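Local coordinates for hypothetical protein XAC2396 (Xanthomonas axonopodis pv. citri, PDB 2G3W), which is of unknown function but, as a YaeQ protein, has a compact fold built around a variation of the PD-(D/E)XK nuclease motif, at residues V92-G106 and G124-S136. Numbering follows the deposited sequence.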
loop_
_atom_site.group_PDB
_atom_site.type_symbol
_atom_site.label_atom_id
_atom_site.label_comp_id
_atom_site.label_asym_id
_atom_site.label_seq_id
_atom_site.Cartn_x
_atom_site.Cartn_y
_atom_site.Cartn_z
ATOM N N VAL A 92 19.086 8.314 -0.801
ATOM C CA VAL A 92 17.658 8.395 -1.147
ATOM C C VAL A 92 17.399 9.650 -1.976
ATOM O O VAL A 92 16.753 9.583 -3.033
ATOM C CB VAL A 92 16.733 8.281 0.077
ATOM C CG1 VAL A 92 15.275 8.466 -0.339
ATOM C CG2 VAL A 92 16.862 6.915 0.661
ATOM N N ARG A 93 17.939 10.789 -1.526
ATOM C CA ARG A 93 17.741 12.045 -2.232
ATOM C C ARG A 93 18.229 11.963 -3.671
ATOM O O ARG A 93 17.527 12.376 -4.582
ATOM C CB ARG A 93 18.429 13.201 -1.507
ATOM C CG ARG A 93 17.906 14.551 -1.930
ATOM C CD ARG A 93 18.777 15.683 -1.436
ATOM N NE ARG A 93 20.190 15.545 -1.801
ATOM C CZ ARG A 93 20.678 15.650 -3.036
ATOM N NH1 ARG A 93 19.871 15.869 -4.070
ATOM N NH2 ARG A 93 21.983 15.529 -3.240
ATOM N N LYS A 94 19.443 11.438 -3.846
ATOM C CA LYS A 94 20.076 11.246 -5.150
ATOM C C LYS A 94 19.198 10.404 -6.080
ATOM O O LYS A 94 18.964 10.776 -7.246
ATOM C CB LYS A 94 21.434 10.548 -4.982
ATOM C CG LYS A 94 22.164 10.254 -6.327
ATOM C CD LYS A 94 23.114 9.040 -6.277
ATOM N N ALA A 95 18.708 9.271 -5.577
ATOM C CA ALA A 95 17.940 8.385 -6.456
ATOM C C ALA A 95 16.657 9.079 -6.967
ATOM O O ALA A 95 16.343 9.006 -8.153
ATOM C CB ALA A 95 17.632 7.073 -5.755
ATOM N N CYS A 96 15.952 9.813 -6.092
ATOM C CA CYS A 96 14.723 10.492 -6.513
ATOM C C CYS A 96 14.997 11.616 -7.500
ATOM O O CYS A 96 14.194 11.910 -8.418
ATOM C CB CYS A 96 13.943 11.021 -5.307
ATOM S SG CYS A 96 12.935 9.727 -4.513
ATOM N N ASN A 97 16.142 12.249 -7.319
ATOM C CA ASN A 97 16.522 13.338 -8.173
ATOM C C ASN A 97 17.048 12.832 -9.511
ATOM O O ASN A 97 16.898 13.508 -10.515
ATOM C CB ASN A 97 17.535 14.219 -7.445
ATOM C CG ASN A 97 17.861 15.467 -8.192
ATOM O OD1 ASN A 97 17.001 16.306 -8.441
ATOM N ND2 ASN A 97 19.125 15.613 -8.551
ATOM N N ARG A 98 17.602 11.617 -9.535
ATOM C CA ARG A 98 18.270 11.098 -10.739
ATOM C C ARG A 98 17.395 10.244 -11.666
ATOM O O ARG A 98 17.747 10.038 -12.824
ATOM C CB ARG A 98 19.521 10.312 -10.357
ATOM C CG ARG A 98 20.809 11.113 -10.460
ATOM C CD ARG A 98 21.641 10.705 -11.680
ATOM N NE ARG A 98 22.198 9.365 -11.514
ATOM C CZ ARG A 98 23.425 9.098 -11.062
ATOM N NH1 ARG A 98 24.264 10.081 -10.739
ATOM N NH2 ARG A 98 23.823 7.838 -10.938
ATOM N N SER A 99 16.261 9.759 -11.162
ATOM C CA SER A 99 15.473 8.764 -11.889
ATOM C C SER A 99 13.997 9.122 -11.826
ATOM O O SER A 99 13.551 9.788 -10.886
ATOM C CB SER A 99 15.780 7.342 -11.324
ATOM O OG SER A 99 14.855 6.328 -11.735
ATOM N N ARG A 100 13.251 8.690 -12.840
ATOM C CA ARG A 100 11.814 8.938 -12.944
ATOM C C ARG A 100 11.084 8.342 -11.733
ATOM O O ARG A 100 10.223 8.990 -11.136
ATOM C CB ARG A 100 11.275 8.344 -14.255
ATOM C CG ARG A 100 9.887 8.830 -14.726
ATOM C CD ARG A 100 9.277 7.896 -15.849
ATOM N NE ARG A 100 9.477 6.470 -15.518
ATOM C CZ ARG A 100 8.867 5.813 -14.522
ATOM N NH1 ARG A 100 7.955 6.438 -13.769
ATOM N NH2 ARG A 100 9.160 4.528 -14.285
ATOM N N GLU A 101 11.443 7.108 -11.396
ATOM C CA GLU A 101 10.950 6.436 -10.205
ATOM C C GLU A 101 12.149 5.854 -9.461
ATOM O O GLU A 101 13.034 5.284 -10.081
ATOM C CB GLU A 101 9.960 5.308 -10.556
ATOM C CG GLU A 101 9.349 4.626 -9.265
ATOM C CD GLU A 101 8.334 3.484 -9.557
ATOM O OE1 GLU A 101 7.516 3.592 -10.486
ATOM O OE2 GLU A 101 8.339 2.476 -8.821
ATOM N N ALA A 102 12.176 6.037 -8.135
ATOM C CA ALA A 102 13.195 5.446 -7.288
ATOM C C ALA A 102 12.493 4.452 -6.405
ATOM O O ALA A 102 11.338 4.691 -6.003
ATOM C CB ALA A 102 13.890 6.522 -6.445
ATOM N N VAL A 103 13.161 3.337 -6.124
ATOM C CA VAL A 103 12.624 2.293 -5.233
ATOM C C VAL A 103 13.674 1.926 -4.190
ATOM O O VAL A 103 14.842 1.696 -4.524
ATOM C CB VAL A 103 12.243 1.015 -6.053
ATOM C CG1 VAL A 103 11.513 -0.065 -5.184
ATOM C CG2 VAL A 103 11.385 1.408 -7.309
ATOM N N VAL A 104 13.258 1.864 -2.931
ATOM C CA VAL A 104 14.054 1.300 -1.873
ATOM C C VAL A 104 13.359 0.003 -1.450
ATOM O O VAL A 104 12.168 0.004 -1.176
ATOM C CB VAL A 104 14.100 2.285 -0.682
ATOM C CG1 VAL A 104 14.801 1.649 0.567
ATOM C CG2 VAL A 104 14.787 3.517 -1.094
ATOM N N ILE A 105 14.111 -1.100 -1.388
ATOM C CA ILE A 105 13.569 -2.403 -0.957
ATOM C C ILE A 105 14.303 -2.806 0.322
ATOM O O ILE A 105 15.453 -3.201 0.272
ATOM C CB ILE A 105 13.765 -3.451 -2.062
ATOM C CG1 ILE A 105 12.993 -3.016 -3.314
ATOM C CG2 ILE A 105 13.305 -4.898 -1.595
ATOM C CD1 ILE A 105 13.110 -3.998 -4.505
ATOM N N GLY A 106 13.683 -2.599 1.467
ATOM C CA GLY A 106 14.283 -3.021 2.736
ATOM C C GLY A 106 13.859 -4.422 3.172
ATOM O O GLY A 106 12.805 -4.914 2.765
ATOM N N GLY A 124 8.040 11.680 2.915
ATOM C CA GLY A 124 6.867 12.317 2.295
ATOM C C GLY A 124 7.214 13.513 1.409
ATOM O O GLY A 124 6.388 13.920 0.586
ATOM N N ARG A 125 8.432 14.062 1.564
ATOM C CA ARG A 125 8.954 15.191 0.714
ATOM C C ARG A 125 9.194 14.722 -0.734
ATOM O O ARG A 125 9.378 15.543 -1.643
ATOM C CB ARG A 125 10.289 15.735 1.276
ATOM C CG ARG A 125 11.427 14.677 1.282
ATOM C CD ARG A 125 12.752 15.135 1.889
ATOM N NE ARG A 125 13.560 15.913 0.930
ATOM C CZ ARG A 125 14.766 16.432 1.184
ATOM N NH1 ARG A 125 15.340 16.263 2.372
ATOM N NH2 ARG A 125 15.408 17.119 0.248
ATOM N N TYR A 126 9.206 13.412 -0.959
ATOM C CA TYR A 126 9.442 12.881 -2.328
ATOM C C TYR A 126 8.155 12.386 -2.975
ATOM O O TYR A 126 7.363 11.737 -2.308
ATOM C CB TYR A 126 10.469 11.740 -2.324
ATOM C CG TYR A 126 11.804 12.111 -1.696
ATOM C CD1 TYR A 126 12.681 12.981 -2.344
ATOM C CD2 TYR A 126 12.197 11.543 -0.502
ATOM C CE1 TYR A 126 13.898 13.325 -1.782
ATOM C CE2 TYR A 126 13.424 11.843 0.058
ATOM C CZ TYR A 126 14.263 12.759 -0.588
ATOM O OH TYR A 126 15.464 13.103 -0.026
ATOM N N ARG A 127 7.951 12.658 -4.264
ATOM C CA ARG A 127 6.719 12.199 -4.946
ATOM C C ARG A 127 6.920 11.004 -5.936
ATOM O O ARG A 127 5.948 10.432 -6.454
ATOM C CB ARG A 127 5.954 13.395 -5.581
ATOM C CG ARG A 127 6.621 13.945 -6.853
ATOM C CD ARG A 127 5.825 15.052 -7.559
ATOM N NE ARG A 127 4.364 14.990 -7.408
ATOM C CZ ARG A 127 3.519 14.390 -8.248
ATOM N NH1 ARG A 127 3.961 13.746 -9.313
ATOM N NH2 ARG A 127 2.216 14.416 -8.001
ATOM N N ASN A 128 8.174 10.618 -6.175
ATOM C CA ASN A 128 8.500 9.600 -7.176
ATOM C C ASN A 128 9.224 8.435 -6.527
ATOM O O ASN A 128 9.927 7.663 -7.179
ATOM C CB ASN A 128 9.338 10.203 -8.306
ATOM C CG ASN A 128 10.711 10.718 -7.831
ATOM O OD1 ASN A 128 10.860 11.190 -6.705
ATOM N ND2 ASN A 128 11.709 10.643 -8.716
ATOM N N LEU A 129 9.037 8.314 -5.229
ATOM C CA LEU A 129 9.687 7.285 -4.439
ATOM C C LEU A 129 8.723 6.162 -4.100
ATOM O O LEU A 129 7.583 6.409 -3.736
ATOM C CB LEU A 129 10.211 7.920 -3.144
ATOM C CG LEU A 129 10.825 7.001 -2.074
ATOM C CD1 LEU A 129 12.015 6.236 -2.617
ATOM C CD2 LEU A 129 11.249 7.896 -0.896
ATOM N N ARG A 130 9.179 4.925 -4.263
ATOM C CA ARG A 130 8.464 3.740 -3.792
ATOM C C ARG A 130 9.298 3.058 -2.699
ATOM O O ARG A 130 10.482 2.774 -2.900
ATOM C CB ARG A 130 8.232 2.769 -4.983
ATOM C CG ARG A 130 7.514 1.469 -4.616
ATOM C CD ARG A 130 7.378 0.550 -5.886
ATOM N NE ARG A 130 6.509 1.229 -6.837
ATOM C CZ ARG A 130 5.178 1.256 -6.774
ATOM N NH1 ARG A 130 4.509 0.620 -5.809
ATOM N NH2 ARG A 130 4.518 1.942 -7.667
ATOM N N VAL A 131 8.719 2.819 -1.529
ATOM C CA VAL A 131 9.449 2.142 -0.472
ATOM C C VAL A 131 8.681 0.885 -0.164
ATOM O O VAL A 131 7.454 0.920 0.061
ATOM C CB VAL A 131 9.622 3.012 0.831
ATOM C CG1 VAL A 131 10.354 2.161 1.946
ATOM C CG2 VAL A 131 10.409 4.281 0.524
ATOM N N ILE A 132 9.380 -0.245 -0.241
ATOM C CA ILE A 132 8.779 -1.511 0.155
ATOM C C ILE A 132 9.608 -2.233 1.215
ATOM O O ILE A 132 10.843 -2.042 1.318
ATOM C CB ILE A 132 8.474 -2.443 -1.028
ATOM C CG1 ILE A 132 9.707 -3.090 -1.561
ATOM C CG2 ILE A 132 7.657 -1.735 -2.191
ATOM C CD1 ILE A 132 9.369 -4.376 -2.233
ATOM N N GLU A 133 8.916 -3.028 2.029
ATOM C CA GLU A 133 9.592 -3.806 3.063
ATOM C C GLU A 133 9.214 -5.274 2.898
ATOM O O GLU A 133 8.030 -5.600 2.747
ATOM C CB GLU A 133 9.208 -3.353 4.463
ATOM C CG GLU A 133 9.762 -4.334 5.480
ATOM C CD GLU A 133 9.721 -3.838 6.889
ATOM O OE1 GLU A 133 9.241 -2.710 7.121
ATOM O OE2 GLU A 133 10.208 -4.572 7.783
ATOM N N LEU A 134 10.237 -6.127 2.934
ATOM C CA LEU A 134 10.061 -7.569 2.908
ATOM C C LEU A 134 10.366 -8.146 4.289
ATOM O O LEU A 134 11.306 -7.719 4.943
ATOM C CB LEU A 134 11.041 -8.163 1.909
ATOM C CG LEU A 134 11.087 -7.507 0.531
ATOM C CD1 LEU A 134 12.211 -8.164 -0.355
ATOM C CD2 LEU A 134 9.705 -7.583 -0.148
ATOM N N ASP A 135 9.587 -9.139 4.702
ATOM C CA ASP A 135 9.791 -9.828 5.976
ATOM C C ASP A 135 11.177 -10.452 5.990
ATOM O O ASP A 135 11.513 -11.212 5.080
ATOM C CB ASP A 135 8.739 -10.924 6.127
ATOM C CG ASP A 135 8.861 -11.682 7.470
ATOM O OD1 ASP A 135 9.701 -12.580 7.564
ATOM O OD2 ASP A 135 8.124 -11.368 8.428
ATOM N N SER A 136 11.966 -10.163 7.024
ATOM C CA SER A 136 13.360 -10.630 7.076
ATOM C C SER A 136 13.478 -12.147 7.216
ATOM O O SER A 136 14.469 -12.739 6.798
ATOM C CB SER A 136 14.126 -9.974 8.225
ATOM O OG SER A 136 13.459 -10.165 9.448
#
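Asn-128, just ahead of strand 129-133, reaches the turn where helix 92-98 gives way to strand 101-106. Its ND2 donates to Cys-96 O at 2.8 Å, in the carbonyl plane and on a lone pair, and more loosely to Arg-100 O at 3.3 Å, which it meets from above that carbonyl's plane. Both acceptors lie close to the plane of the amide, so the two bonds fix its rotation. A chi1 of 64°, with CG between backbone N and carbonyl carbon, turns the group toward the turn. Cys-96 SG approaches the Tyr-126 ring obliquely, 4.3 Å from its centroid, and packs on Leu-129 CB. Val-92 CG1 meets the same ring at CE2.

On the face of the sheet opposite Leu-129 and Val-131, Arg-130 NE donates to Glu-101 OE2 at 3.0 Å, a salt-bridging hydrogen bond; the oxygen lies in the guanidinium plane, the donor above the carboxylate plane. Farther along, Ile-105 and Ile-132 lie side by side, CG1 to CG1 at 3.7 Å, against helix 37-49. Six backbone bonds, from Ala-102 N–Asn-128 O to Leu-134 N–Gly-106 O, join the parallel strands. With helix 110-123, whose Trp-115 packs on Val-104 and Val-131, they form a beta-alpha-beta crossover.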